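Local coordinates for protein endoglucanase (Uncultured bacterium, PDB 3X17) that hydrolyses internal beta-1,4-glucosidic bonds of cellulose as a family 9 endoglucanase with an N-terminal Ig-like domain, at residues 345-350 against 354-359; 369-374 against 382-387; 415-420 against 459-464; 423-428 against 440-445. One frame throughout, in Å; residues are numbered along the deposited sequence.

Contact 1: residues 345-350 against 354-359; sequences VELWVV and AEYHDY
L347 and W348 of helix 337-351 meet Y356 and H357 of helix 354-366 in an alpha-alpha hairpin within the (alpha/alpha)6 barrel domain. A very short connection turns the chain back on itself, and the two short helical segments run roughly antiparallel at 145°, their axes 8.1 Å apart at closest approach. Two adjacent residues on each helix carry the contact, and they form two pairs of different geometry, one aliphatic-on-aromatic and one aromatic. In the first, L347 lies over the flat of the Y356 ring: its CB stands 3.6 Å from the ring centroid, close to the normal, in a CH-pi contact, while L347 CD1 reaches on along the ring to Y356 CE1. The opposite face of the same ring is covered by CG of E355, so the phenol is sandwiched between an aliphatic group from each helix. W308 of helix 294-312 adds an edge-to-face contact with this tyrosine.

The second pair points another way. W348 and H357 both hold CG anti to the backbone N (chi1 179° in W348), which sends the two side chains out alongside each other in the same direction. The imidazole turns its edge to the six-membered ring of the indole, with centroids 4.8 Å apart. W348 also meets the ring of Y387 from helix 381-390. Between the two pairs the side-chain roots touch, W348 CB lying 3.7 Å from Y356 CB. H357 CB sits over the five-membered part of the indole, 3.6 Å from W348 CD1.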
loop_
_atom_site.group_PDB
_atom_site.type_symbol
_atom_site.label_atom_id
_atom_site.label_comp_id
_atom_site.label_asym_id
_atom_site.label_seq_id
_atom_site.Cartn_x
_atom_site.Cartn_y
_atom_site.Cartn_z
ATOM N N VAL A 345 19.956 -4.087 8.958
ATOM C CA VAL A 345 20.020 -2.621 8.844
ATOM C C VAL A 345 19.300 -1.949 10.004
ATOM O O VAL A 345 19.889 -1.128 10.701
ATOM C CB VAL A 345 19.424 -2.129 7.491
ATOM C CG1 VAL A 345 19.259 -0.606 7.490
ATOM C CG2 VAL A 345 20.336 -2.566 6.335
ATOM N N GLU A 346 18.026 -2.293 10.213
ATOM C CA GLU A 346 17.206 -1.606 11.236
ATOM C C GLU A 346 17.764 -1.794 12.660
ATOM O O GLU A 346 17.792 -0.863 13.467
ATOM C CB GLU A 346 15.749 -2.061 11.169
ATOM C CG GLU A 346 15.129 -1.916 9.782
ATOM C CD GLU A 346 15.138 -0.472 9.254
ATOM O OE1 GLU A 346 15.503 0.465 10.003
ATOM O OE2 GLU A 346 14.691 -0.264 8.109
ATOM N N LEU A 347 18.244 -2.993 12.954
ATOM C CA LEU A 347 18.867 -3.241 14.240
ATOM C C LEU A 347 20.178 -2.457 14.383
ATOM O O LEU A 347 20.463 -1.922 15.453
ATOM C CB LEU A 347 19.097 -4.748 14.456
ATOM C CG LEU A 347 17.839 -5.454 15.010
ATOM C CD1 LEU A 347 17.860 -6.961 14.745
ATOM C CD2 LEU A 347 17.721 -5.158 16.500
ATOM N N TRP A 348 20.999 -2.481 13.332
ATOM C CA TRP A 348 22.211 -1.658 13.278
ATOM C C TRP A 348 21.916 -0.178 13.530
ATOM O O TRP A 348 22.642 0.489 14.276
ATOM C CB TRP A 348 22.935 -1.813 11.934
ATOM C CG TRP A 348 24.167 -0.946 11.867
ATOM C CD1 TRP A 348 25.229 -0.955 12.747
ATOM C CD2 TRP A 348 24.409 0.137 10.967
ATOM N NE1 TRP A 348 26.127 0.028 12.420
ATOM C CE2 TRP A 348 25.646 0.725 11.343
ATOM C CE3 TRP A 348 23.740 0.631 9.846
ATOM C CZ2 TRP A 348 26.215 1.777 10.638
ATOM C CZ3 TRP A 348 24.300 1.694 9.156
ATOM C CH2 TRP A 348 25.522 2.256 9.553
ATOM N N VAL A 349 20.842 0.321 12.912
ATOM C CA VAL A 349 20.520 1.750 12.946
ATOM C C VAL A 349 20.168 2.181 14.350
ATOM O O VAL A 349 20.606 3.248 14.787
ATOM C CB VAL A 349 19.340 2.134 12.003
ATOM C CG1 VAL A 349 18.816 3.525 12.350
ATOM C CG2 VAL A 349 19.759 2.078 10.549
ATOM N N VAL A 350 19.371 1.381 15.066
ATOM C CA VAL A 350 18.939 1.771 16.434
ATOM C C VAL A 350 19.937 1.410 17.562
ATOM O O VAL A 350 19.968 2.073 18.610
ATOM C CB VAL A 350 17.507 1.230 16.762
ATOM C CG1 VAL A 350 17.480 -0.301 16.834
ATOM C CG2 VAL A 350 16.916 1.888 18.032
ATOM N N ALA A 354 28.129 -3.547 16.124
ATOM C CA ALA A 354 28.897 -4.224 15.093
ATOM C C ALA A 354 28.265 -5.534 14.609
ATOM O O ALA A 354 28.334 -5.862 13.404
ATOM C CB ALA A 354 30.343 -4.469 15.574
ATOM N N GLU A 355 27.667 -6.292 15.531
ATOM C CA GLU A 355 27.136 -7.599 15.139
ATOM C C GLU A 355 26.170 -7.488 13.966
ATOM O O GLU A 355 26.189 -8.338 13.076
ATOM C CB GLU A 355 26.493 -8.343 16.314
ATOM C CG GLU A 355 25.205 -7.707 16.883
ATOM C CD GLU A 355 24.647 -8.498 18.059
ATOM O OE1 GLU A 355 24.606 -9.740 17.975
ATOM O OE2 GLU A 355 24.280 -7.891 19.081
ATOM N N TYR A 356 25.350 -6.430 13.954
ATOM C CA TYR A 356 24.393 -6.200 12.876
ATOM C C TYR A 356 25.064 -5.696 11.587
ATOM O O TYR A 356 24.770 -6.185 10.496
ATOM C CB TYR A 356 23.256 -5.258 13.327
ATOM C CG TYR A 356 22.611 -5.697 14.620
ATOM C CD1 TYR A 356 22.055 -6.968 14.736
ATOM C CD2 TYR A 356 22.728 -4.934 15.767
ATOM C CE1 TYR A 356 21.518 -7.407 15.921
ATOM C CE2 TYR A 356 22.217 -5.389 16.983
ATOM C CZ TYR A 356 21.619 -6.618 17.044
ATOM O OH TYR A 356 21.101 -7.073 18.224
ATOM N N HIS A 357 26.002 -4.757 11.711
ATOM C CA HIS A 357 26.717 -4.259 10.515
ATOM C C HIS A 357 27.614 -5.326 9.867
ATOM O O HIS A 357 27.727 -5.385 8.645
ATOM C CB HIS A 357 27.503 -2.971 10.796
ATOM C CG HIS A 357 28.042 -2.328 9.559
ATOM N ND1 HIS A 357 27.365 -1.331 8.888
ATOM C CD2 HIS A 357 29.099 -2.655 8.777
ATOM C CE1 HIS A 357 27.993 -1.054 7.762
ATOM N NE2 HIS A 357 29.054 -1.837 7.674
ATOM N N ASP A 358 28.201 -6.193 10.690
ATOM C CA ASP A 358 28.939 -7.358 10.192
ATOM C C ASP A 358 28.098 -8.169 9.215
ATOM O O ASP A 358 28.584 -8.573 8.146
ATOM C CB ASP A 358 29.413 -8.267 11.344
ATOM C CG ASP A 358 30.588 -7.671 12.134
ATOM O OD1 ASP A 358 31.180 -6.674 11.686
ATOM O OD2 ASP A 358 30.877 -8.157 13.253
ATOM N N TYR A 359 26.836 -8.419 9.568
ATOM C CA TYR A 359 25.994 -9.204 8.679
ATOM C C TYR A 359 25.865 -8.475 7.353
ATOM O O TYR A 359 26.022 -9.064 6.277
ATOM C CB TYR A 359 24.613 -9.483 9.289
ATOM C CG TYR A 359 23.737 -10.364 8.412
ATOM C CD1 TYR A 359 22.934 -9.810 7.442
ATOM C CD2 TYR A 359 23.763 -11.757 8.526
ATOM C CE1 TYR A 359 22.146 -10.570 6.632
ATOM C CE2 TYR A 359 23.000 -12.539 7.680
ATOM C CZ TYR A 359 22.170 -11.924 6.757
ATOM O OH TYR A 359 21.367 -12.655 5.918
#

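Contact 2: residues 369-374 against 382-387; sequences PAYAPV and LGYFDY
This is a mixed aromatic and hydrogen-bonded contact in which the loop 369-374, leading out of helix 354-366, folds back against the first turns of helix 381-390. At its middle two tyrosines form a T-shaped pair: Y371 presents the edge of its ring to the face of Y384, with the planes at 75° and the centroids 5.0 Å apart. Y371 CD1 is the atom that probes the face, 3.6 Å from Y384 CG, and CE1 beside it reaches Y384 CB.

Y384 places CG anti to its carbonyl carbon (chi1 -87°), which carries the ring out to the loop. The phenol is fixed at its far end as well, since its hydroxyl donates to the backbone carbonyl of P369, with Y384 OH to P369 O at 2.7 Å. The donor lies nearly along the C=O axis, and the oxygen sits in the plane of the tyrosine ring. Within the (alpha/alpha)6 barrel this ties a connecting loop to the helix that follows it, and the same loop supplies V377 to a calcium site completed by D333, D335, D338 and D339; the P369 side chain is about 8 Å from a bound calcium ion. With a phenylalanine in place of Y384, the P369 carbonyl would probably be left without its hydroxyl donor and the loop less firmly held. Further along, V374 CG2 packs on L382 CG at 3.8 Å, where the two side chains meet at about a right angle.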
loop_
_atom_site.group_PDB
_atom_site.type_symbol
_atom_site.label_atom_id
_atom_site.label_comp_id
_atom_site.label_asym_id
_atom_site.label_seq_id
_atom_site.Cartn_x
_atom_site.Cartn_y
_atom_site.Cartn_z
ATOM N N PRO A 369 20.768 -7.717 -1.535
ATOM C CA PRO A 369 19.435 -8.067 -2.040
ATOM C C PRO A 369 19.137 -7.228 -3.276
ATOM O O PRO A 369 19.604 -6.092 -3.352
ATOM C CB PRO A 369 18.512 -7.612 -0.896
ATOM C CG PRO A 369 19.354 -7.655 0.325
ATOM C CD PRO A 369 20.744 -7.306 -0.112
ATOM N N ALA A 370 18.386 -7.760 -4.238
ATOM C CA ALA A 370 17.913 -6.939 -5.360
ATOM C C ALA A 370 17.127 -5.725 -4.844
ATOM O O ALA A 370 16.470 -5.799 -3.789
ATOM C CB ALA A 370 17.046 -7.770 -6.338
ATOM N N TYR A 371 17.280 -4.596 -5.545
ATOM C CA TYR A 371 16.556 -3.377 -5.231
ATOM C C TYR A 371 15.225 -3.377 -5.976
ATOM O O TYR A 371 15.178 -3.403 -7.208
ATOM C CB TYR A 371 17.367 -2.114 -5.610
ATOM C CG TYR A 371 16.766 -0.833 -5.045
ATOM C CD1 TYR A 371 16.930 -0.498 -3.718
ATOM C CD2 TYR A 371 15.959 -0.015 -5.826
ATOM C CE1 TYR A 371 16.379 0.658 -3.193
ATOM C CE2 TYR A 371 15.363 1.098 -5.306
ATOM C CZ TYR A 371 15.621 1.465 -3.999
ATOM O OH TYR A 371 15.046 2.602 -3.485
ATOM N N ALA A 372 14.133 -3.376 -5.237
ATOM C CA ALA A 372 12.836 -3.548 -5.887
ATOM C C ALA A 372 11.790 -2.828 -5.060
ATOM O O ALA A 372 12.069 -2.456 -3.915
ATOM C CB ALA A 372 12.512 -5.029 -6.033
ATOM N N PRO A 373 10.632 -2.518 -5.667
ATOM C CA PRO A 373 9.599 -1.784 -4.917
ATOM C C PRO A 373 9.265 -2.637 -3.681
ATOM O O PRO A 373 9.367 -3.860 -3.739
ATOM C CB PRO A 373 8.406 -1.767 -5.880
ATOM C CG PRO A 373 9.008 -1.964 -7.266
ATOM C CD PRO A 373 10.299 -2.701 -7.096
ATOM N N VAL A 374 9.023 -1.997 -2.550
ATOM C CA VAL A 374 8.760 -2.712 -1.297
ATOM C C VAL A 374 7.557 -3.623 -1.450
ATOM O O VAL A 374 6.506 -3.203 -1.980
ATOM C CB VAL A 374 8.506 -1.703 -0.164
ATOM C CG1 VAL A 374 7.893 -2.398 1.057
ATOM C CG2 VAL A 374 9.821 -0.977 0.164
ATOM N N LEU A 382 13.578 -0.658 2.030
ATOM C CA LEU A 382 13.542 0.079 3.293
ATOM C C LEU A 382 14.900 0.006 4.004
ATOM O O LEU A 382 15.320 0.928 4.706
ATOM C CB LEU A 382 12.454 -0.480 4.208
ATOM C CG LEU A 382 10.983 -0.384 3.759
ATOM C CD1 LEU A 382 10.038 -1.148 4.715
ATOM C CD2 LEU A 382 10.498 1.062 3.614
ATOM N N GLY A 383 15.603 -1.093 3.802
ATOM C CA GLY A 383 16.909 -1.227 4.416
ATOM C C GLY A 383 17.902 -0.343 3.681
ATOM O O GLY A 383 18.688 0.369 4.303
ATOM N N TYR A 384 17.887 -0.417 2.351
ATOM C CA TYR A 384 18.717 0.476 1.536
ATOM C C TYR A 384 18.553 1.911 2.014
ATOM O O TYR A 384 19.531 2.586 2.312
ATOM C CB TYR A 384 18.292 0.402 0.070
ATOM C CG TYR A 384 18.959 -0.695 -0.709
ATOM C CD1 TYR A 384 18.497 -2.012 -0.649
ATOM C CD2 TYR A 384 19.982 -0.397 -1.600
ATOM C CE1 TYR A 384 19.100 -3.026 -1.421
ATOM C CE2 TYR A 384 20.557 -1.378 -2.378
ATOM C CZ TYR A 384 20.140 -2.688 -2.273
ATOM O OH TYR A 384 20.737 -3.629 -3.084
ATOM N N PHE A 385 17.301 2.352 2.127
ATOM C CA PHE A 385 17.005 3.750 2.408
ATOM C C PHE A 385 17.416 4.121 3.821
ATOM O O PHE A 385 17.915 5.216 4.049
ATOM C CB PHE A 385 15.518 4.050 2.190
ATOM C CG PHE A 385 15.182 5.531 2.184
ATOM C CD1 PHE A 385 15.505 6.337 1.076
ATOM C CD2 PHE A 385 14.587 6.122 3.290
ATOM C CE1 PHE A 385 15.258 7.704 1.097
ATOM C CE2 PHE A 385 14.280 7.475 3.292
ATOM C CZ PHE A 385 14.612 8.272 2.182
ATOM N N ASP A 386 17.160 3.229 4.780
ATOM C CA ASP A 386 17.364 3.553 6.193
ATOM C C ASP A 386 18.850 3.527 6.534
ATOM O O ASP A 386 19.344 4.370 7.285
ATOM C CB ASP A 386 16.604 2.584 7.103
ATOM C CG ASP A 386 15.147 2.970 7.262
ATOM O OD1 ASP A 386 14.763 4.041 6.724
ATOM O OD2 ASP A 386 14.369 2.179 7.844
ATOM N N TYR A 387 19.570 2.580 5.952
ATOM C CA TYR A 387 21.023 2.605 6.009
ATOM C C TYR A 387 21.653 3.937 5.506
ATOM O O TYR A 387 22.390 4.594 6.243
ATOM C CB TYR A 387 21.601 1.444 5.211
ATOM C CG TYR A 387 23.107 1.286 5.395
ATOM C CD1 TYR A 387 23.996 2.248 4.896
ATOM C CD2 TYR A 387 23.635 0.146 5.992
ATOM C CE1 TYR A 387 25.374 2.092 5.021
ATOM C CE2 TYR A 387 25.011 -0.032 6.113
ATOM C CZ TYR A 387 25.878 0.957 5.652
ATOM O OH TYR A 387 27.248 0.784 5.807
#

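Contact 3: residues 415-420 against 459-464; sequences QTYEQS and ERAALA
Y417 is the one residue of 415-420 that reaches helix segment 459-464 closely, and its two ends lie in different surroundings. The inner part is tight. CB of A461 stands 3.7 Å from the Y417 ring centroid, almost exactly on the ring normal, so a methyl lies over one face in a CH-pi contact. A464, one helical turn on, brings its CB to Y417 CE1 at 3.7 Å. Both alanines are buried, and such small side chains let the flat phenol lie close against the helix.

The outer end is looser. R460 is exposed; its chain, extended at first, bends at chi3 (78°) and brings NE to the tyrosine hydroxyl. R460 NE donates to Y417 OH over a long 3.3 Å, with the oxygen tilted somewhat out of the guanidinium plane. The carboxylate of E418 stays apart from this guanidinium, E418 OE2 to R460 NH2 being 5.5 Å, which would probably amount to no more than a weak attraction. The last turn of helix 396-418 thus rests on helix 456-469, two helices on in the chain, a helix-to-helix contact consistent with the (alpha/alpha)6 barrel of family 9.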
loop_
_atom_site.group_PDB
_atom_site.type_symbol
_atom_site.label_atom_id
_atom_site.label_comp_id
_atom_site.label_asym_id
_atom_site.label_seq_id
_atom_site.Cartn_x
_atom_site.Cartn_y
_atom_site.Cartn_z
ATOM N N GLN A 415 11.448 5.678 -16.272
ATOM C CA GLN A 415 11.420 5.293 -17.681
ATOM C C GLN A 415 10.135 4.567 -18.080
ATOM O O GLN A 415 9.599 4.777 -19.194
ATOM C CB GLN A 415 12.626 4.423 -18.014
ATOM C CG GLN A 415 12.406 3.522 -19.216
ATOM C CD GLN A 415 13.646 2.710 -19.589
ATOM O OE1 GLN A 415 13.577 1.807 -20.422
ATOM N NE2 GLN A 415 14.781 3.041 -18.987
ATOM N N THR A 416 9.649 3.678 -17.208
ATOM C CA THR A 416 8.363 3.027 -17.475
ATOM C C THR A 416 7.229 4.052 -17.447
ATOM O O THR A 416 6.350 4.064 -18.311
ATOM C CB THR A 416 8.079 1.878 -16.487
ATOM O OG1 THR A 416 9.204 0.996 -16.445
ATOM C CG2 THR A 416 6.838 1.073 -16.926
ATOM N N TYR A 417 7.272 4.944 -16.473
ATOM C CA TYR A 417 6.246 5.961 -16.359
ATOM C C TYR A 417 6.158 6.761 -17.667
ATOM O O TYR A 417 5.064 7.115 -18.122
ATOM C CB TYR A 417 6.566 6.876 -15.181
ATOM C CG TYR A 417 5.975 8.270 -15.254
ATOM C CD1 TYR A 417 4.662 8.511 -14.870
ATOM C CD2 TYR A 417 6.761 9.361 -15.622
ATOM C CE1 TYR A 417 4.111 9.806 -14.913
ATOM C CE2 TYR A 417 6.241 10.662 -15.609
ATOM C CZ TYR A 417 4.902 10.866 -15.273
ATOM O OH TYR A 417 4.360 12.135 -15.276
ATOM N N GLU A 418 7.306 7.017 -18.281
ATOM C CA GLU A 418 7.327 7.815 -19.500
ATOM C C GLU A 418 6.768 7.029 -20.675
ATOM O O GLU A 418 6.258 7.614 -21.614
ATOM C CB GLU A 418 8.746 8.286 -19.820
ATOM C CG GLU A 418 9.290 9.305 -18.820
ATOM C CD GLU A 418 10.375 10.172 -19.427
ATOM O OE1 GLU A 418 11.417 9.617 -19.855
ATOM O OE2 GLU A 418 10.164 11.400 -19.486
ATOM N N GLN A 419 6.819 5.704 -20.595
ATOM C CA GLN A 419 6.246 4.860 -21.640
ATOM C C GLN A 419 4.732 4.672 -21.511
ATOM O O GLN A 419 4.155 3.883 -22.242
ATOM C CB GLN A 419 6.934 3.494 -21.664
ATOM C CG GLN A 419 8.373 3.569 -22.099
ATOM C CD GLN A 419 9.187 2.325 -21.752
ATOM O OE1 GLN A 419 10.168 2.032 -22.432
ATOM N NE2 GLN A 419 8.818 1.617 -20.682
ATOM N N SER A 420 4.082 5.393 -20.602
ATOM C CA SER A 420 2.754 4.988 -20.161
ATOM C C SER A 420 1.777 6.145 -20.180
ATOM O O SER A 420 1.855 7.059 -19.366
ATOM C CB SER A 420 2.807 4.380 -18.759
ATOM O OG SER A 420 1.508 3.985 -18.329
ATOM N N GLU A 459 8.724 13.626 -8.328
ATOM C CA GLU A 459 7.578 13.959 -7.502
ATOM C C GLU A 459 6.291 14.023 -8.327
ATOM O O GLU A 459 5.219 13.546 -7.899
ATOM C CB GLU A 459 7.831 15.283 -6.795
ATOM C CG GLU A 459 6.982 15.501 -5.561
ATOM C CD GLU A 459 7.394 16.754 -4.790
ATOM O OE1 GLU A 459 8.440 16.722 -4.124
ATOM O OE2 GLU A 459 6.714 17.786 -4.903
ATOM N N ARG A 460 6.416 14.523 -9.550
ATOM C CA ARG A 460 5.284 14.484 -10.461
ATOM C C ARG A 460 4.891 13.032 -10.770
ATOM O O ARG A 460 3.706 12.698 -10.762
ATOM C CB ARG A 460 5.541 15.263 -11.761
ATOM C CG ARG A 460 4.325 15.225 -12.727
ATOM C CD ARG A 460 4.594 15.989 -14.038
ATOM N NE ARG A 460 5.431 15.214 -14.962
ATOM C CZ ARG A 460 6.682 15.535 -15.309
ATOM N NH1 ARG A 460 7.248 16.637 -14.815
ATOM N NH2 ARG A 460 7.372 14.752 -16.143
ATOM N N ALA A 461 5.883 12.194 -11.067
ATOM C CA ALA A 461 5.611 10.807 -11.405
ATOM C C ALA A 461 4.970 10.071 -10.234
ATOM O O ALA A 461 4.139 9.208 -10.444
ATOM C CB ALA A 461 6.882 10.084 -11.881
ATOM N N ALA A 462 5.392 10.376 -9.006
ATOM C CA ALA A 462 4.776 9.797 -7.822
ATOM C C ALA A 462 3.332 10.279 -7.693
ATOM O O ALA A 462 2.417 9.481 -7.432
ATOM C CB ALA A 462 5.578 10.167 -6.564
ATOM N N LEU A 463 3.107 11.577 -7.861
ATOM C CA LEU A 463 1.739 12.104 -7.778
ATOM C C LEU A 463 0.841 11.376 -8.769
ATOM O O LEU A 463 -0.331 11.098 -8.485
ATOM C CB LEU A 463 1.691 13.605 -8.085
ATOM C CG LEU A 463 0.305 14.252 -8.122
ATOM C CD1 LEU A 463 -0.418 14.030 -6.752
ATOM C CD2 LEU A 463 0.473 15.758 -8.361
ATOM N N ALA A 464 1.400 11.084 -9.933
ATOM C CA ALA A 464 0.648 10.434 -11.001
ATOM C C ALA A 464 0.120 9.051 -10.567
ATOM O O ALA A 464 -0.800 8.499 -11.202
ATOM C CB ALA A 464 1.531 10.302 -12.238
#

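Contact 4: residues 423-428 against 440-445; sequences GVPILA and LAKGML
K442 turns CG anti to its carbonyl carbon (chi1 -73°) and then runs fully extended, a shape that carries its amino group from helix 435-452 past the ring of P425 to that residue's own carbonyl. P425 is the centre of an inverse gamma turn in the loop that joins helices 396-418 and 435-452 of the (alpha/alpha)6 barrel; a weak backbone bond from I426 N to V424 O, 2.8 Å long, closes it. The carbonyl of the turn's central residue is directed at the helix, where K442 NZ donates to P425 O at 2.8 Å. The amino group comes in almost in line with the carbonyl, at a C=O...donor angle of 160°.

The same lysine is used twice. While its tip binds the oxygen, its aliphatic part lies on the proline ring, CD of K442 being 3.8 Å from P425 CG, and the two side chains pass each other in opposite directions. The methylene chain therefore shields an apolar ring as the charged end meets a polar atom of a buried residue. A methionine in its place would probably leave the P425 carbonyl without its charged donor and the turn less firmly tied to the helix. E438, a turn earlier on the helix, offers the ammonium only a long, weak ion pair. V413 of helix 396-418 touches both P425 and K442 and brings a third element to the contact. Beyond the bond, I426 CG1 approaches K442 NZ to 4.2 Å.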
loop_
_atom_site.group_PDB
_atom_site.type_symbol
_atom_site.label_atom_id
_atom_site.label_comp_id
_atom_site.label_asym_id
_atom_site.label_seq_id
_atom_site.Cartn_x
_atom_site.Cartn_y
_atom_site.Cartn_z
ATOM N N GLY A 423 0.260 7.208 -16.878
ATOM C CA GLY A 423 1.125 7.406 -15.719
ATOM C C GLY A 423 1.565 6.136 -15.003
ATOM O O GLY A 423 2.638 6.103 -14.430
ATOM N N VAL A 424 0.751 5.083 -15.055
ATOM C CA VAL A 424 1.009 3.876 -14.253
ATOM C C VAL A 424 2.240 3.167 -14.782
ATOM O O VAL A 424 2.339 2.922 -15.974
ATOM C CB VAL A 424 -0.211 2.905 -14.223
ATOM C CG1 VAL A 424 -0.634 2.498 -15.627
ATOM C CG2 VAL A 424 0.125 1.651 -13.399
ATOM N N PRO A 425 3.249 2.966 -13.921
ATOM C CA PRO A 425 4.549 2.450 -14.369
ATOM C C PRO A 425 4.551 0.944 -14.550
ATOM O O PRO A 425 5.483 0.259 -14.111
ATOM C CB PRO A 425 5.514 2.880 -13.251
ATOM C CG PRO A 425 4.636 3.155 -12.064
ATOM C CD PRO A 425 3.209 3.186 -12.467
ATOM N N ILE A 426 3.576 0.457 -15.308
ATOM C CA ILE A 426 3.401 -0.967 -15.498
ATOM C C ILE A 426 2.985 -1.216 -16.941
ATOM O O ILE A 426 2.042 -0.602 -17.432
ATOM C CB ILE A 426 2.325 -1.534 -14.535
ATOM C CG1 ILE A 426 2.697 -1.194 -13.081
ATOM C CG2 ILE A 426 2.203 -3.033 -14.717
ATOM C CD1 ILE A 426 1.577 -1.434 -12.052
ATOM N N LEU A 427 3.718 -2.073 -17.640
ATOM C CA LEU A 427 3.393 -2.335 -19.049
ATOM C C LEU A 427 2.418 -3.504 -19.187
ATOM O O LEU A 427 2.381 -4.415 -18.335
ATOM C CB LEU A 427 4.658 -2.608 -19.859
ATOM C CG LEU A 427 5.775 -1.551 -19.836
ATOM C CD1 LEU A 427 6.964 -2.040 -20.629
ATOM C CD2 LEU A 427 5.255 -0.223 -20.406
ATOM N N ALA A 428 1.640 -3.467 -20.263
ATOM C CA ALA A 428 0.819 -4.589 -20.684
ATOM C C ALA A 428 1.589 -5.913 -20.664
ATOM O O ALA A 428 2.735 -5.982 -21.102
ATOM C CB ALA A 428 0.233 -4.333 -22.092
ATOM N N LEU A 440 1.896 2.176 -6.567
ATOM C CA LEU A 440 2.142 3.118 -5.493
ATOM C C LEU A 440 3.503 2.854 -4.853
ATOM O O LEU A 440 4.202 3.793 -4.454
ATOM C CB LEU A 440 1.018 3.069 -4.467
ATOM C CG LEU A 440 -0.261 3.829 -4.843
ATOM C CD1 LEU A 440 -1.406 3.324 -3.950
ATOM C CD2 LEU A 440 -0.089 5.357 -4.659
ATOM N N ALA A 441 3.887 1.583 -4.759
ATOM C CA ALA A 441 5.195 1.202 -4.221
ATOM C C ALA A 441 6.314 1.732 -5.127
ATOM O O ALA A 441 7.391 2.057 -4.638
ATOM C CB ALA A 441 5.306 -0.322 -4.097
ATOM N N LYS A 442 6.082 1.735 -6.439
ATOM C CA LYS A 442 7.011 2.374 -7.374
ATOM C C LYS A 442 7.021 3.896 -7.239
ATOM O O LYS A 442 8.063 4.529 -7.410
ATOM C CB LYS A 442 6.714 1.982 -8.827
ATOM C CG LYS A 442 7.099 0.561 -9.176
ATOM C CD LYS A 442 6.597 0.183 -10.605
ATOM C CE LYS A 442 7.282 -1.123 -11.083
ATOM N NZ LYS A 442 6.892 -1.497 -12.494
ATOM N N GLY A 443 5.864 4.469 -6.915
ATOM C CA GLY A 443 5.782 5.847 -6.476
ATOM C C GLY A 443 6.702 6.112 -5.301
ATOM O O GLY A 443 7.423 7.119 -5.260
ATOM N N MET A 444 6.678 5.189 -4.349
ATOM C CA MET A 444 7.563 5.242 -3.186
ATOM C C MET A 444 9.052 5.222 -3.575
ATOM O O MET A 444 9.810 5.973 -3.021
ATOM C CB MET A 444 7.245 4.106 -2.195
ATOM C CG MET A 444 8.004 4.209 -0.860
ATOM S SD MET A 444 7.901 2.664 0.085
ATOM C CE MET A 444 6.152 2.580 0.438
ATOM N N LEU A 445 9.466 4.402 -4.535
ATOM C CA LEU A 445 10.875 4.442 -4.954
ATOM C C LEU A 445 11.270 5.769 -5.608
ATOM O O LEU A 445 12.377 6.272 -5.364
ATOM C CB LEU A 445 11.279 3.264 -5.850
ATOM C CG LEU A 445 10.948 1.847 -5.366
ATOM C CD1 LEU A 445 11.300 0.850 -6.452
ATOM C CD2 LEU A 445 11.623 1.509 -4.040
#

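The four contacts show how one helical barrel is joined by hairpin, loop and helix-to-helix packing in turn. Contacts 3 and 4 are closest, their centres 7 Å apart, and the chain between 420 and 459 holds both segments of contact 4; T416 CG2 lies 3.2 Å from P425 O. Contact 2 joins contacts 1 and 4: P373 CA packs on L445 CD1 of contact 4 at 3.5 Å, and V345 CG1 of contact 1 meets G383 O at 3.4 Å. Contact 1 lies outermost, its centre about 34 Å from that of contact 3. None of the metal ligands belongs to these segments, though contact 2 borders a calcium site.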